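PDB 4JJJ: cellulose 1,4-beta-cellobiosidase from Thermobifida fusca, which probably hydrolyses the beta-1,4 linkages of cellulose to release cellobiose, this chain being the family 48 glycoside hydrolase domain of a larger protein. Local coordinates for residues G416-N421 with S467-S472; V445-Q450 with V490-Y495. The protein carries 1 engineered substitution. All coordinates share one frame; numbering follows the deposited sequence. Where two conformers were deposited one is given.

Contact 1: G416-N421 with S467-S472; sequences GFQVWN and SDLEWS. With ZN (zinc ion), chain B; BGC (beta-D-glucopyranose), chain C.
Gln418, in the first turn of helix 416-432, bridges to strand 465-473 by resting against Leu469 and Trp471. Its CG lies beside the backbone N (chi1 -64°), and the chain then bends at chi2 (-64°). Its aliphatic part and its amide therefore meet different partners. Gln418 CG touches Leu469 CD1 at 3.9 Å, an oblique contact between methylene and methyl. Beyond it, Gln418 NE2 comes to 3.8 Å from Trp471 CZ2, at the rim of the indole and near its plane, with the amide turned 40° from the ring.

A glutamine suits this buried place because its methylenes can pack while the amide oxygen takes two hydrogen bonds. Gln418 OE1 accepts from both Ile373 N and Trp444 NE1, which should hold the amide in one rotation. The indole of Trp471 has a polar tie of its own, NE1 donating to Asn412 O.

The strand alternates: Leu469 and Trp471 turn their hydrophobic groups to the helix, whereas Asp468, modelled in two conformers, points away, and its OD2 lies 2.0 Å from a zinc ion; a water modelled almost on top of the metal suggests that this site is only partly occupied.

Other residues of the same helix line the sugar pocket. Phe417 CZ lies 3.7 Å from C6 of a glucose unit, approaching obliquely. The indole of Trp420 meets the same sugar in its own plane, with CH2 3.4 Å from the glucose O4, and Arg228 makes a cation-pi contact with that ring.

The fold is an (alpha/alpha)6 barrel. Helix 416-432 packs through Trp420 on helix 50-67 and through Val419 on helix 499-516, and strand 465-473 lies beside it, paired with antiparallel strand 488-496.

Contact 2: V445-Q450 with V490-Y495; sequences VPWAIQ and VQVVSY
Trp447 reaches from helix 435-450 to Val490 and Val492 of strand 488-496 and carries the whole of this contact. With CG anti to the backbone N (chi1 171°), its indole extends from the helix so that the six-membered ring arrives at the strand.

Val490 comes first. Its CG1, which sits between the backbone N and the carbonyl carbon, approaches Trp447 CZ2 to 3.7 Å, the two side chains crossing at about a right angle. The main chain here is joined to the same indole through water: one molecule takes the Trp447 NE1 hydrogen at 2.8 Å, in the ring plane, and donates to Val490 O, also at 2.8 Å. Tryptophan thus supplies both a broad apolar surface and a polar edge.

Gln491 turns away from the helix, as a polar residue on the exposed side should, and Val492 turns back, its CG2 lying 4.1 Å from Trp447 CZ2. A branched valine fits such a strand position well, since its other methyl serves a second neighbour.

This alternation belongs to a two-stranded antiparallel sheet formed with strand 465-473, and it is broken at Val493 and Ser494, which both face Asp468 in a classic beta bulge. Ser494 OG accepts a weak hydrogen bond from Asp468 N.

After the bulge, Tyr495 folds its ring back along the strand. Val492 CG1 lies over one face of that ring, 3.4 Å above the plane and displaced toward the rim, while the tyrosine also touches His451, whose ND1 is hydrogen-bonded to Trp447 O.

Overall arrangement
The two contacts lie about 9 Å apart between centres and share one small sheet: contact 1 brings helix 416-432 to strand 465-473, and contact 2 brings helix 435-450 to its partner, strand 488-496. Glu470 N meets Gln491 O at 2.8 Å in a probable hydrogen bond. Hydrophobic side chains continue the join, with Leu469 CD2 3.7 Å from Val492 CG2. Contact 1 adjoins the sugar pocket, since its helix touches a bound glucose, and the side chain of Gln418 is about 12 Å from that of Asn224, an engineered residue at the predicted nucleophile position. Contact 2 lies further out, with the Trp447 side chain about 6 Å from a bound iron(III) ion.

Contact 1: G416-N421 with S467-S472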
loop_
_atom_site.group_PDB
_atom_site.type_symbol
_atom_site.label_atom_id
_atom_site.label_comp_id
_atom_site.label_asym_id
_atom_site.label_seq_id
_atom_site.Cartn_x
_atom_site.Cartn_y
_atom_site.Cartn_z
ATOM N N GLY A 416 -7.440 10.093 1.862
ATOM C CA GLY A 416 -7.404 9.082 0.795
ATOM C C GLY A 416 -7.715 7.694 1.291
ATOM O O GLY A 416 -8.359 6.907 0.592
ATOM N N PHE A 417 -7.273 7.315 2.493
ATOM C CA PHE A 417 -7.531 5.969 2.918
ATOM C C PHE A 417 -9.004 5.733 3.200
ATOM O O PHE A 417 -9.512 4.630 3.091
ATOM C CB PHE A 417 -6.719 5.685 4.176
ATOM C CG PHE A 417 -5.296 5.303 3.965
ATOM C CD1 PHE A 417 -4.941 4.295 3.070
ATOM C CD2 PHE A 417 -4.316 6.007 4.597
ATOM C CE1 PHE A 417 -3.581 3.915 2.914
ATOM C CE2 PHE A 417 -3.010 5.654 4.419
ATOM C CZ PHE A 417 -2.652 4.619 3.599
ATOM N N GLN A 418 -9.736 6.808 3.547
ATOM C CA GLN A 418 -11.198 6.714 3.764
ATOM C C GLN A 418 -11.878 6.217 2.507
ATOM O O GLN A 418 -12.645 5.241 2.533
ATOM C CB GLN A 418 -11.862 8.023 4.095
ATOM C CG GLN A 418 -11.446 8.683 5.410
ATOM C CD GLN A 418 -11.816 7.876 6.576
ATOM O OE1 GLN A 418 -13.034 7.488 6.765
ATOM N NE2 GLN A 418 -10.832 7.546 7.419
ATOM N N VAL A 419 -11.544 6.839 1.352
ATOM C CA VAL A 419 -12.167 6.482 0.054
ATOM C C VAL A 419 -11.613 5.216 -0.501
ATOM O O VAL A 419 -12.361 4.461 -1.171
ATOM C CB VAL A 419 -12.187 7.672 -0.890
ATOM C CG1 VAL A 419 -13.165 8.735 -0.417
ATOM C CG2 VAL A 419 -10.828 8.289 -1.120
ATOM N N TRP A 420 -10.362 4.922 -0.329
ATOM C CA TRP A 420 -9.840 3.646 -0.843
ATOM C C TRP A 420 -10.580 2.459 -0.172
ATOM O O TRP A 420 -11.032 1.493 -0.850
ATOM C CB TRP A 420 -8.377 3.545 -0.694
ATOM C CG TRP A 420 -7.571 4.251 -1.692
ATOM C CD1 TRP A 420 -7.982 4.819 -2.837
ATOM C CD2 TRP A 420 -6.128 4.320 -1.708
ATOM N NE1 TRP A 420 -6.912 5.302 -3.522
ATOM C CE2 TRP A 420 -5.756 4.979 -2.879
ATOM C CE3 TRP A 420 -5.145 3.860 -0.828
ATOM C CZ2 TRP A 420 -4.438 5.184 -3.227
ATOM C CZ3 TRP A 420 -3.800 4.062 -1.165
ATOM C CH2 TRP A 420 -3.463 4.707 -2.347
ATOM N N ASN A 421 -10.741 2.535 1.167
ATOM C CA ASN A 421 -11.508 1.499 1.869
ATOM C C ASN A 421 -12.982 1.544 1.518
ATOM O O ASN A 421 -13.587 0.527 1.092
ATOM C CB ASN A 421 -11.298 1.622 3.352
ATOM C CG ASN A 421 -12.356 0.898 4.123
ATOM O OD1 ASN A 421 -12.607 -0.222 3.856
ATOM N ND2 ASN A 421 -12.772 1.492 5.252
ATOM N N SER A 467 -8.806 16.434 2.710
ATOM C CA SER A 467 -7.438 16.063 2.602
ATOM C C SER A 467 -6.871 15.562 3.930
ATOM O O SER A 467 -6.618 14.359 4.099
ATOM C CB SER A 467 -6.595 17.229 2.030
ATOM O OG SER A 467 -5.214 16.849 2.099
ATOM N N ASP A 468 -6.764 16.421 4.933
ATOM C CA ASP A 468 -6.152 16.027 6.210
ATOM C C ASP A 468 -7.198 15.895 7.275
ATOM O O ASP A 468 -8.095 16.766 7.408
ATOM C CB ASP A 468 -5.094 17.074 6.626
ATOM C CG ASP A 468 -4.199 16.625 7.742
ATOM O OD1 ASP A 468 -3.721 15.449 7.773
ATOM O OD2 ASP A 468 -3.891 17.538 8.569
ATOM N N LEU A 469 -7.073 14.840 8.074
ATOM C CA LEU A 469 -7.976 14.534 9.133
ATOM C C LEU A 469 -7.216 14.604 10.482
ATOM O O LEU A 469 -6.031 14.301 10.541
ATOM C CB LEU A 469 -8.510 13.135 8.985
ATOM C CG LEU A 469 -9.248 12.826 7.681
ATOM C CD1 LEU A 469 -9.715 11.433 7.641
ATOM C CD2 LEU A 469 -10.413 13.775 7.434
ATOM N N GLU A 470 -7.931 15.018 11.541
ATOM C CA GLU A 470 -7.423 15.030 12.903
ATOM C C GLU A 470 -8.334 14.189 13.795
ATOM O O GLU A 470 -9.577 14.450 13.878
ATOM C CB GLU A 470 -7.379 16.438 13.491
ATOM C CG GLU A 470 -6.738 16.492 14.899
ATOM C CD GLU A 470 -5.234 16.333 14.998
ATOM O OE1 GLU A 470 -4.574 16.393 13.961
ATOM O OE2 GLU A 470 -4.717 16.136 16.116
ATOM N N TRP A 471 -7.760 13.158 14.396
ATOM C CA TRP A 471 -8.487 12.174 15.172
ATOM C C TRP A 471 -8.282 12.469 16.700
ATOM O O TRP A 471 -7.264 12.985 17.128
ATOM C CB TRP A 471 -7.855 10.809 14.912
ATOM C CG TRP A 471 -8.098 10.357 13.512
ATOM C CD1 TRP A 471 -7.308 10.506 12.408
ATOM C CD2 TRP A 471 -9.360 9.771 13.038
ATOM N NE1 TRP A 471 -7.976 10.064 11.236
ATOM C CE2 TRP A 471 -9.221 9.590 11.618
ATOM C CE3 TRP A 471 -10.514 9.368 13.668
ATOM C CZ2 TRP A 471 -10.245 9.088 10.842
ATOM C CZ3 TRP A 471 -11.493 8.795 12.896
ATOM C CH2 TRP A 471 -11.394 8.719 11.532
ATOM N N SER A 472 -9.276 12.076 17.466
ATOM C CA SER A 472 -9.211 12.158 18.867
ATOM C C SER A 472 -10.049 11.062 19.491
ATOM O O SER A 472 -11.012 10.605 18.916
ATOM C CB SER A 472 -9.583 13.547 19.374
ATOM O OG SER A 472 -10.889 13.893 19.010
HETATM ZN ZN ZN B . -2.745 17.222 10.184
HETATM C C2 BGC C . 0.878 7.973 -2.540
HETATM C C3 BGC C . 0.500 6.494 -2.565
HETATM C C4 BGC C . 0.336 5.954 -1.114
HETATM C C5 BGC C . -0.538 6.887 -0.239
HETATM C C6 BGC C . -0.525 6.432 1.201
HETATM C C1 BGC C . -0.077 8.786 -1.687
HETATM O O2 BGC C . 0.831 8.500 -3.860
HETATM O O3 BGC C . 1.535 5.795 -3.300
HETATM O O4 BGC C . -0.232 4.631 -1.187
HETATM O O5 BGC C . -0.029 8.221 -0.362
HETATM O O6 BGC C . 0.795 6.392 1.709
HETATM O O HOH W 1 -1.675 15.220 9.477
HETATM O O HOH W 2 -4.365 16.205 10.886
HETATM O O HOH W 3 -2.729 17.013 9.665
HETATM O O HOH W 4 -1.011 16.616 9.362
HETATM O O HOH W 5 -2.923 19.238 11.223
#

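Contact 2: V445-Q450 with V490-Y495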
loop_
_atom_site.group_PDB
_atom_site.type_symbol
_atom_site.label_atom_id
_atom_site.label_comp_id
_atom_site.label_asym_id
_atom_site.label_seq_id
_atom_site.Cartn_x
_atom_site.Cartn_y
_atom_site.Cartn_z
ATOM N N VAL A 445 -21.285 8.110 4.362
ATOM C CA VAL A 445 -21.589 8.861 3.147
ATOM C C VAL A 445 -22.042 10.301 3.455
ATOM O O VAL A 445 -21.452 11.226 2.929
ATOM C CB VAL A 445 -22.548 8.088 2.216
ATOM C CG1 VAL A 445 -23.097 8.958 1.076
ATOM C CG2 VAL A 445 -21.835 6.896 1.596
ATOM N N PRO A 446 -22.952 10.499 4.382
ATOM C CA PRO A 446 -23.303 11.878 4.710
ATOM C C PRO A 446 -22.176 12.727 5.193
ATOM O O PRO A 446 -22.118 13.902 4.854
ATOM C CB PRO A 446 -24.432 11.756 5.719
ATOM C CG PRO A 446 -24.885 10.374 5.686
ATOM C CD PRO A 446 -23.837 9.514 5.058
ATOM N N TRP A 447 -21.293 12.147 5.987
ATOM C CA TRP A 447 -20.164 12.824 6.508
ATOM C C TRP A 447 -19.281 13.243 5.383
ATOM O O TRP A 447 -18.802 14.381 5.331
ATOM C CB TRP A 447 -19.333 11.908 7.466
ATOM C CG TRP A 447 -18.076 12.443 7.887
ATOM C CD1 TRP A 447 -17.839 13.490 8.751
ATOM C CD2 TRP A 447 -16.783 11.926 7.553
ATOM N NE1 TRP A 447 -16.503 13.654 8.957
ATOM C CE2 TRP A 447 -15.819 12.720 8.218
ATOM C CE3 TRP A 447 -16.329 10.928 6.662
ATOM C CZ2 TRP A 447 -14.449 12.542 8.079
ATOM C CZ3 TRP A 447 -14.967 10.724 6.518
ATOM C CH2 TRP A 447 -14.007 11.586 7.241
ATOM N N ALA A 448 -18.998 12.348 4.452
ATOM C CA ALA A 448 -18.159 12.716 3.333
ATOM C C ALA A 448 -18.751 13.789 2.460
ATOM O O ALA A 448 -18.085 14.771 2.124
ATOM C CB ALA A 448 -17.836 11.480 2.463
ATOM N N ILE A 449 -20.026 13.623 2.110
ATOM C CA ILE A 449 -20.779 14.630 1.343
ATOM C C ILE A 449 -20.715 16.011 2.003
ATOM O O ILE A 449 -20.472 17.023 1.301
ATOM C CB ILE A 449 -22.223 14.121 1.084
ATOM C CG1 ILE A 449 -22.167 12.913 0.141
ATOM C CG2 ILE A 449 -23.058 15.271 0.518
ATOM C CD1 ILE A 449 -23.535 12.290 -0.057
ATOM N N GLN A 450 -20.909 16.032 3.305
ATOM C CA GLN A 450 -20.951 17.278 4.117
ATOM C C GLN A 450 -19.649 18.036 4.083
ATOM O O GLN A 450 -19.606 19.203 4.442
ATOM C CB GLN A 450 -21.200 16.894 5.544
ATOM C CG GLN A 450 -22.603 16.508 5.883
ATOM C CD GLN A 450 -23.595 16.461 4.711
ATOM O OE1 GLN A 450 -24.076 15.365 4.339
ATOM N NE2 GLN A 450 -24.015 17.669 4.202
ATOM N N VAL A 490 -13.440 12.588 14.646
ATOM C CA VAL A 490 -12.615 13.060 13.593
ATOM C C VAL A 490 -13.125 14.450 13.129
ATOM O O VAL A 490 -14.367 14.706 12.998
ATOM C CB VAL A 490 -12.613 12.058 12.396
ATOM C CG1 VAL A 490 -13.977 11.941 11.719
ATOM C CG2 VAL A 490 -11.663 12.530 11.329
ATOM N N GLN A 491 -12.161 15.305 12.753
ATOM C CA GLN A 491 -12.467 16.588 12.113
ATOM C C GLN A 491 -11.546 16.733 10.860
ATOM O O GLN A 491 -10.390 16.222 10.844
ATOM C CB GLN A 491 -12.418 17.795 13.122
ATOM C CG GLN A 491 -11.074 17.973 13.705
ATOM C CD GLN A 491 -11.016 19.147 14.678
ATOM O OE1 GLN A 491 -11.619 20.175 14.446
ATOM N NE2 GLN A 491 -10.088 19.012 15.606
ATOM N N VAL A 492 -12.132 17.331 9.841
ATOM C CA VAL A 492 -11.427 17.627 8.600
ATOM C C VAL A 492 -10.735 18.970 8.837
ATOM O O VAL A 492 -11.441 19.971 9.124
ATOM C CB VAL A 492 -12.375 17.690 7.398
ATOM C CG1 VAL A 492 -11.616 18.044 6.117
ATOM C CG2 VAL A 492 -13.107 16.337 7.291
ATOM N N VAL A 493 -9.422 19.001 8.683
ATOM C CA VAL A 493 -8.645 20.226 8.889
ATOM C C VAL A 493 -8.002 20.812 7.634
ATOM O O VAL A 493 -7.334 21.866 7.706
ATOM C CB VAL A 493 -7.596 20.033 10.008
ATOM C CG1 VAL A 493 -8.344 19.713 11.330
ATOM C CG2 VAL A 493 -6.610 18.980 9.703
ATOM N N SER A 494 -8.032 20.092 6.501
ATOM C CA SER A 494 -7.588 20.683 5.215
ATOM C C SER A 494 -8.328 20.000 4.104
ATOM O O SER A 494 -8.862 18.876 4.299
ATOM C CB SER A 494 -6.142 20.587 5.012
ATOM O OG SER A 494 -5.686 19.354 4.629
ATOM N N TYR A 495 -8.369 20.695 2.994
ATOM C CA TYR A 495 -9.038 20.302 1.745
ATOM C C TYR A 495 -8.065 20.404 0.601
ATOM O O TYR A 495 -7.041 21.030 0.713
ATOM C CB TYR A 495 -10.311 21.161 1.488
ATOM C CG TYR A 495 -11.303 21.046 2.607
ATOM C CD1 TYR A 495 -12.388 20.172 2.541
ATOM C CD2 TYR A 495 -11.162 21.823 3.799
ATOM C CE1 TYR A 495 -13.296 20.068 3.587
ATOM C CE2 TYR A 495 -12.077 21.694 4.855
ATOM C CZ TYR A 495 -13.153 20.803 4.699
ATOM O OH TYR A 495 -14.090 20.648 5.703
HETATM O O HOH W 6 -15.843 15.628 10.783
#